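PDB 4MBG: CaaX farnesyltransferase beta subunit Ram1 from Aspergillus fumigatus, which serves as the beta subunit of protein farnesyltransferase, the zinc enzyme that transfers a farnesyl group from farnesyl diphosphate to the cysteine of CaaX proteins. Local coordinates for the interface of chains B and A. Coordinates in Å, arbitrary orientation; residue numbers count along the deposited sequence, not the author numbering. Chains: chain A, CaaX farnesyltransferase beta subunit Ram1; chain B, CaaX farnesyltransferase alpha subunit Ram2.

Contact 1: the interface of chains B and A. Residues chain B 159, 198; chain A 90, 359, 361-362.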
ATOM      1  N   LYS B 159       2.116 -16.444  -2.488  1.00  1.73           N
ATOM      2  CA  LYS B 159       1.938 -15.234  -1.683  1.00  1.97           C
ATOM      3  C   LYS B 159       0.963 -14.240  -2.332  1.00  2.33           C
ATOM      4  O   LYS B 159       0.899 -13.076  -1.918  1.00  2.95           O
ATOM      5  CB  LYS B 159       3.318 -14.563  -1.435  1.00  2.08           C
ATOM      6  CG  LYS B 159       4.266 -15.537  -0.714  1.00  2.51           C
ATOM      7  CD  LYS B 159       5.622 -14.892  -0.378  1.00  2.61           C
ATOM      8  CE  LYS B 159       6.546 -15.904   0.291  1.00  3.26           C
ATOM      9  NZ  LYS B 159       7.812 -15.155   0.744  1.00  4.56           N
ATOM     10  N   SER B 198       2.274 -14.994   4.221  1.00  0.95           N
ATOM     11  CA  SER B 198       0.833 -14.952   3.921  1.00  1.73           C
ATOM     12  C   SER B 198       0.089 -16.120   4.580  1.00  2.13           C
ATOM     13  O   SER B 198      -1.038 -15.978   5.060  1.00  1.94           O
ATOM     14  CB  SER B 198       0.601 -14.989   2.396  1.00  1.73           C
ATOM     15  OG  SER B 198       1.257 -13.876   1.763  1.00  2.00           O
TER
ATOM     16  N   THR A  90      11.415 -18.610  -0.852  1.00  3.94           N
ATOM     17  CA  THR A  90      11.666 -17.288  -0.291  1.00  3.61           C
ATOM     18  C   THR A  90      13.171 -16.973  -0.278  1.00  3.82           C
ATOM     19  O   THR A  90      13.593 -15.885  -0.670  1.00  4.07           O
ATOM     20  CB  THR A  90      11.105 -17.197   1.148  1.00  3.39           C
ATOM     21  OG1 THR A  90       9.684 -17.300   1.093  1.00  4.18           O
ATOM     22  CG2 THR A  90      11.467 -15.849   1.816  1.00  3.73           C
ATOM     23  N   ARG A 359       6.155  -6.308   2.581  1.00  1.43           N
ATOM     24  CA  ARG A 359       5.624  -7.225   3.596  1.00  1.31           C
ATOM     25  C   ARG A 359       6.681  -8.229   4.004  1.00  1.46           C
ATOM     26  O   ARG A 359       7.674  -8.448   3.287  1.00  1.43           O
ATOM     27  CB  ARG A 359       4.345  -7.915   3.126  1.00  1.87           C
ATOM     28  CG  ARG A 359       4.389  -8.385   1.657  1.00  2.08           C
ATOM     29  CD  ARG A 359       3.066  -9.140   1.330  1.00  1.09           C
ATOM     30  NE  ARG A 359       2.913  -9.301  -0.122  1.00  1.86           N
ATOM     31  CZ  ARG A 359       2.227 -10.287  -0.695  0.91  1.15           C
ATOM     32  NH1 ARG A 359       1.637 -11.219   0.054  1.00  0.56           N
ATOM     33  NH2 ARG A 359       2.175 -10.365  -2.027  1.00  2.15           N
ATOM     34  N   ASN A 361       9.117 -11.119   4.730  1.00  1.49           N
ATOM     35  CA  ASN A 361       9.644 -12.209   3.892  1.00  1.39           C
ATOM     36  C   ASN A 361       9.420 -12.058   2.382  0.81  1.54           C
ATOM     37  O   ASN A 361       9.524 -13.030   1.642  1.00  3.44           O
ATOM     38  CB  ASN A 361       9.173 -13.594   4.425  1.00  1.91           C
ATOM     39  CG  ASN A 361      10.117 -14.152   5.475  1.00  2.48           C
ATOM     40  OD1 ASN A 361      11.342 -14.005   5.344  0.80  3.86           O
ATOM     41  ND2 ASN A 361       9.568 -14.815   6.514  1.00  2.60           N
ATOM     42  N   LYS A 362       9.147 -10.830   1.923  1.00  1.83           N
ATOM     43  CA  LYS A 362       9.167 -10.553   0.490  1.00  1.66           C
ATOM     44  C   LYS A 362      10.337  -9.623   0.153  1.00  2.12           C
ATOM     45  O   LYS A 362      11.210  -9.402   1.001  1.00  3.44           O
ATOM     46  CB  LYS A 362       7.802 -10.033   0.002  1.00  1.72           C
ATOM     47  CG  LYS A 362       6.718 -11.165   0.180  1.00  1.88           C
ATOM     48  CD  LYS A 362       5.656 -11.129  -0.928  1.00  2.58           C
ATOM     49  CE  LYS A 362       6.169 -11.686  -2.285  1.00  3.07           C
ATOM     50  NZ  LYS A 362       5.172 -11.368  -3.399  1.00  3.75           N
TER
HETATM   51  O   HOH W   1       9.061 -13.931  -1.477  1.00  6.24           O

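Contact 2: the interface of chains B and A. Residues chain B 223, 227, 230; chain A 293-294, 296, 334-337.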
ATOM      1  N   THR B 223     -10.615  -3.993  19.346  1.00  9.19           N
ATOM      2  CA  THR B 223     -10.331  -2.693  18.741  1.00 10.80           C
ATOM      3  C   THR B 223     -11.140  -1.550  19.380  0.88 13.77           C
ATOM      4  O   THR B 223     -10.900  -0.378  19.080  0.81 14.81           O
ATOM      5  CB  THR B 223     -10.517  -2.718  17.200  1.00 10.27           C
ATOM      6  OG1 THR B 223     -11.823  -3.218  16.891  0.79  9.95           O
ATOM      7  CG2 THR B 223      -9.466  -3.613  16.560  1.00 10.11           C
ATOM      8  N   SER B 227      -5.435   1.185  22.455  1.00 13.54           N
ATOM      9  CA  SER B 227      -4.689   0.579  21.358  1.00 12.97           C
ATOM     10  C   SER B 227      -3.577  -0.356  21.842  0.87 12.83           C
ATOM     11  O   SER B 227      -3.251  -1.335  21.158  0.98 11.95           O
ATOM     12  CB  SER B 227      -4.177   1.641  20.358  1.00 13.68           C
ATOM     13  OG  SER B 227      -3.310   2.568  20.974  0.79 13.77           O
ATOM     14  N   LYS B 230      -4.832  -3.856  21.879  0.91  8.63           N
ATOM     15  CA  LYS B 230      -5.432  -4.404  20.665  1.00  7.29           C
ATOM     16  C   LYS B 230      -4.960  -5.844  20.458  0.94  7.85           C
ATOM     17  O   LYS B 230      -3.763  -6.141  20.599  1.00  9.55           O
ATOM     18  CB  LYS B 230      -5.095  -3.518  19.453  1.00  6.49           C
ATOM     19  CG  LYS B 230      -5.980  -3.808  18.235  0.98  5.69           C
ATOM     20  CD  LYS B 230      -5.519  -3.013  16.992  1.00  5.09           C
ATOM     21  CE  LYS B 230      -5.819  -1.510  17.101  1.00  4.88           C
ATOM     22  NZ  LYS B 230      -5.531  -0.801  15.796  1.00  3.50           N
TER
ATOM     23  N   SER A 293      -8.441   1.265  12.290  1.00  3.54           N
ATOM     24  CA  SER A 293      -7.938   0.483  13.432  1.00  3.16           C
ATOM     25  C   SER A 293      -8.158  -1.022  13.228  1.00  3.26           C
ATOM     26  O   SER A 293      -7.307  -1.844  13.594  1.00  3.81           O
ATOM     27  CB  SER A 293      -8.622   0.927  14.754  1.00  3.71           C
ATOM     28  OG  SER A 293      -8.275   0.045  15.821  1.00  4.31           O
ATOM     29  N   ARG A 294      -9.306  -1.380  12.653  1.00  2.27           N
ATOM     30  CA  ARG A 294      -9.617  -2.789  12.397  1.00  2.80           C
ATOM     31  C   ARG A 294      -8.815  -3.386  11.254  1.00  2.62           C
ATOM     32  O   ARG A 294      -8.915  -4.590  10.996  1.00  3.25           O
ATOM     33  CB  ARG A 294     -11.110  -2.976  12.132  1.00  3.87           C
ATOM     34  CG  ARG A 294     -11.963  -2.616  13.350  1.00  4.60           C
ATOM     35  CD  ARG A 294     -13.414  -3.117  13.197  1.00  5.99           C
ATOM     36  NE  ARG A 294     -14.016  -2.648  11.965  0.90  8.11           N
ATOM     37  CZ  ARG A 294     -14.713  -1.517  11.822  1.00 10.84           C
ATOM     38  NH1 ARG A 294     -14.923  -0.693  12.848  1.00 10.87           N
ATOM     39  NH2 ARG A 294     -15.206  -1.219  10.628  0.91 11.48           N
ATOM     40  N   GLN A 296      -5.372  -2.933  11.330  1.00  1.88           N
ATOM     41  CA  GLN A 296      -4.053  -3.241  11.873  1.00  2.03           C
ATOM     42  C   GLN A 296      -3.983  -4.755  12.032  1.00  2.73           C
ATOM     43  O   GLN A 296      -5.015  -5.399  12.261  1.00  3.39           O
ATOM     44  CB  GLN A 296      -3.793  -2.535  13.225  1.00  2.91           C
ATOM     45  CG  GLN A 296      -2.283  -2.613  13.605  1.00  3.67           C
ATOM     46  CD  GLN A 296      -1.889  -1.724  14.773  0.93  3.20           C
ATOM     47  OE1 GLN A 296      -2.737  -1.257  15.550  1.00  4.11           O
ATOM     48  NE2 GLN A 296      -0.591  -1.471  14.891  1.00  2.95           N
ATOM     49  N   ARG A 334      -4.108   6.850  19.063  1.00  7.12           N
ATOM     50  CA  ARG A 334      -5.445   6.490  19.511  1.00  7.77           C
ATOM     51  C   ARG A 334      -5.947   5.245  18.781  0.91  6.77           C
ATOM     52  O   ARG A 334      -6.534   4.323  19.392  0.97  7.20           O
ATOM     53  CB  ARG A 334      -6.430   7.635  19.311  1.00  8.72           C
ATOM     54  CG  ARG A 334      -7.842   7.204  19.713  0.87 10.57           C
ATOM     55  CD  ARG A 334      -8.832   8.342  19.788  1.00 12.46           C
ATOM     56  NE  ARG A 334     -10.148   7.835  20.210  0.57 13.07           N
ATOM     57  CZ  ARG A 334     -11.246   8.580  20.306  0.58 14.64           C
ATOM     58  NH1 ARG A 334     -11.193   9.870  20.016  0.55 15.36           N
ATOM     59  NH2 ARG A 334     -12.402   8.034  20.681  0.56 15.46           N
ATOM     60  N   TYR A 335      -5.713   5.208  17.470  1.00  5.83           N
ATOM     61  CA  TYR A 335      -6.306   4.158  16.638  1.00  5.22           C
ATOM     62  C   TYR A 335      -5.356   3.049  16.237  0.88  6.06           C
ATOM     63  O   TYR A 335      -5.808   2.004  15.773  1.00  7.70           O
ATOM     64  CB  TYR A 335      -6.979   4.761  15.386  1.00  5.58           C
ATOM     65  CG  TYR A 335      -8.132   5.646  15.792  1.00  6.56           C
ATOM     66  CD1 TYR A 335      -9.344   5.082  16.199  1.00  7.46           C
ATOM     67  CD2 TYR A 335      -7.994   7.029  15.846  1.00  7.22           C
ATOM     68  CE1 TYR A 335     -10.395   5.875  16.596  0.87  8.16           C
ATOM     69  CE2 TYR A 335      -9.061   7.837  16.237  1.00  7.87           C
ATOM     70  CZ  TYR A 335     -10.239   7.251  16.632  0.98  8.80           C
ATOM     71  OH  TYR A 335     -11.299   8.035  17.031  0.82  9.80           O
ATOM     72  N   MET A 336      -4.053   3.270  16.414  1.00  5.23           N
ATOM     73  CA  MET A 336      -3.071   2.241  16.101  1.00  4.59           C
ATOM     74  C   MET A 336      -2.243   1.908  17.324  0.94  4.83           C
ATOM     75  O   MET A 336      -1.946   2.783  18.140  1.00  5.41           O
ATOM     76  CB  MET A 336      -2.129   2.711  14.972  1.00  4.51           C
ATOM     77  CG  MET A 336      -2.824   2.925  13.635  1.00  5.27           C
ATOM     78  SD  MET A 336      -3.428   1.334  12.982  1.00  6.65           S
ATOM     79  CE  MET A 336      -4.532   1.936  11.695  1.00  6.79           C
ATOM     80  N   ASN A 337      -1.866   0.646  17.451  1.00  5.56           N
ATOM     81  CA  ASN A 337      -0.890   0.268  18.460  1.00  6.41           C
ATOM     82  C   ASN A 337       0.517   0.603  17.921  0.93  6.36           C
ATOM     83  O   ASN A 337       1.037  -0.096  17.071  1.00  6.37           O
ATOM     84  CB  ASN A 337      -1.003  -1.224  18.785  1.00  6.81           C
ATOM     85  CG  ASN A 337      -0.058  -1.644  19.908  1.00  8.31           C
ATOM     86  OD1 ASN A 337       0.708  -0.833  20.388  1.00  9.13           O
ATOM     87  ND2 ASN A 337      -0.155  -2.899  20.358  0.89  9.40           N
TER
HETATM   88  O   HOH W   2      -0.254   3.484  20.419  1.00 15.82           O
HETATM   89  O   HOH W   3      -6.313   3.978  22.105  1.00 17.66           O
HETATM   90  O   HOH W   4      -1.544  -5.517  18.956  1.00 17.94           O

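Contact 1: the interface of chains B and A
B:Lys159, in the loop between helices 146-156 and 161-174 of the alpha subunit, meets the beta subunit with both its backbone carbonyl and its side chain, hiding 71 Å² of its surface. The carbonyl is gripped end-on by the guanidinium of A:Arg359: NH1 donates to B:Lys159 O at 2.8 Å and NH2 to the same oxygen at 3.0 Å. This oxygen lies at the guanidinium edge, in its plane; NH1 sits in the carbonyl plane, whereas NH2 is tilted 35° from it. B:Ser198 OG lies 3.2 Å from A:Arg359 NH1 and could be a further, poorly aligned acceptor.

Beyond CG the lysine chain runs extended (chi2 -177°), which carries its ammonium across to A:Thr90 at the start of helix 89-105. There NZ donates to the hydroxyl A:Thr90 OG1 at 2.9 Å and also hydrogen-bonds the backbone A:Asn361 O at 2.9 Å; a water bound to NZ makes a longer link to the same carbonyl.

A:Lys362, with 28 Å² hidden, slides past B:Lys159 in the opposite direction, its CE 3.8 Å from B:Lys159 CD. The two alkyl chains touch while their amines stay apart. Its CD also lies over one face of the A:Arg359 guanidinium, toward the rim, and backs the group that holds the carbonyl. The site ties an alpha-subunit loop to two separate stretches of the beta subunit within the farnesyltransferase heterodimer.

Contact 2: the interface of chains B and A
B:Lys230 of the alpha subunit inserts its ammonium among oxygens of A:Ser293, A:Gln296 and A:Tyr335 in the beta subunit, a member of the protein prenyltransferase family with an alpha-alpha toroid fold. The polar pocket lies where helices 288-293 and 328-335 end.

NZ lies within hydrogen-bonding distance of oxygens from three residues and, with at most three N-H groups, must share at least one between acceptors. It donates to the backbone A:Tyr335 O at 2.8 Å, to the hydroxyl A:Ser293 OG at 2.9 Å and to the backbone A:Ser293 O at 3.0 Å. It also meets the side-chain amide oxygen A:Gln296 OE1, in the carbonyl plane on a lone pair. A bend at chi3 (-71°) in the lysine turns CE and NZ toward these oxygens. Carbonyls at two helix ends would be expected to favour a charged ammonium here.

Bonds within the beta subunit set the glutamine in place. Its OE1 also accepts from the backbone A:Asn337 N at 2.8 Å, and its NE2 donates to A:Asn337 O at 3.0 Å, so a pair of hydrogen bonds, one at each end of the amide, fixes its rotation.

B:Ser227, opening the 3-10 helix 227-229, makes a longer hydrogen bond from OG to A:Met336 O, at 3.2 Å, from above the carbonyl plane. Waters also link B:Ser227 OG with A:Met336 O, B:Ser227 N with A:Arg334 O, and B:Lys230 O with A:Asn337 ND2.

Van der Waals contact fills in around the bonds. B:Thr223 crosses A:Arg294 at about a right angle, its OG1 3.6 Å from the arginine CG, while its methyl CG2 faces A:Ser293. A:Asn337 CB lies 3.3 Å from B:Ser227 O; CG, anti to the backbone N (chi1 -176°), puts the side-chain amide beside the same oxygen.

Contact 1 and contact 2 lie about 24 Å apart, measured between the centres of their C-alpha atoms, on the same alpha-beta interface. They share no residue or secondary-structure element. On the alpha subunit, contact 1 uses the loop before helix 161-174 and helix 197-208, and contact 2 the stretch that follows the latter. On the beta subunit, contact 1 draws on helix 89-105 and a loop before helix 368-371, contact 2 on the ends of helices 288-293 and 328-335. Such separated attachments, part of a larger interface, would be expected to help fix the orientation of the two subunits.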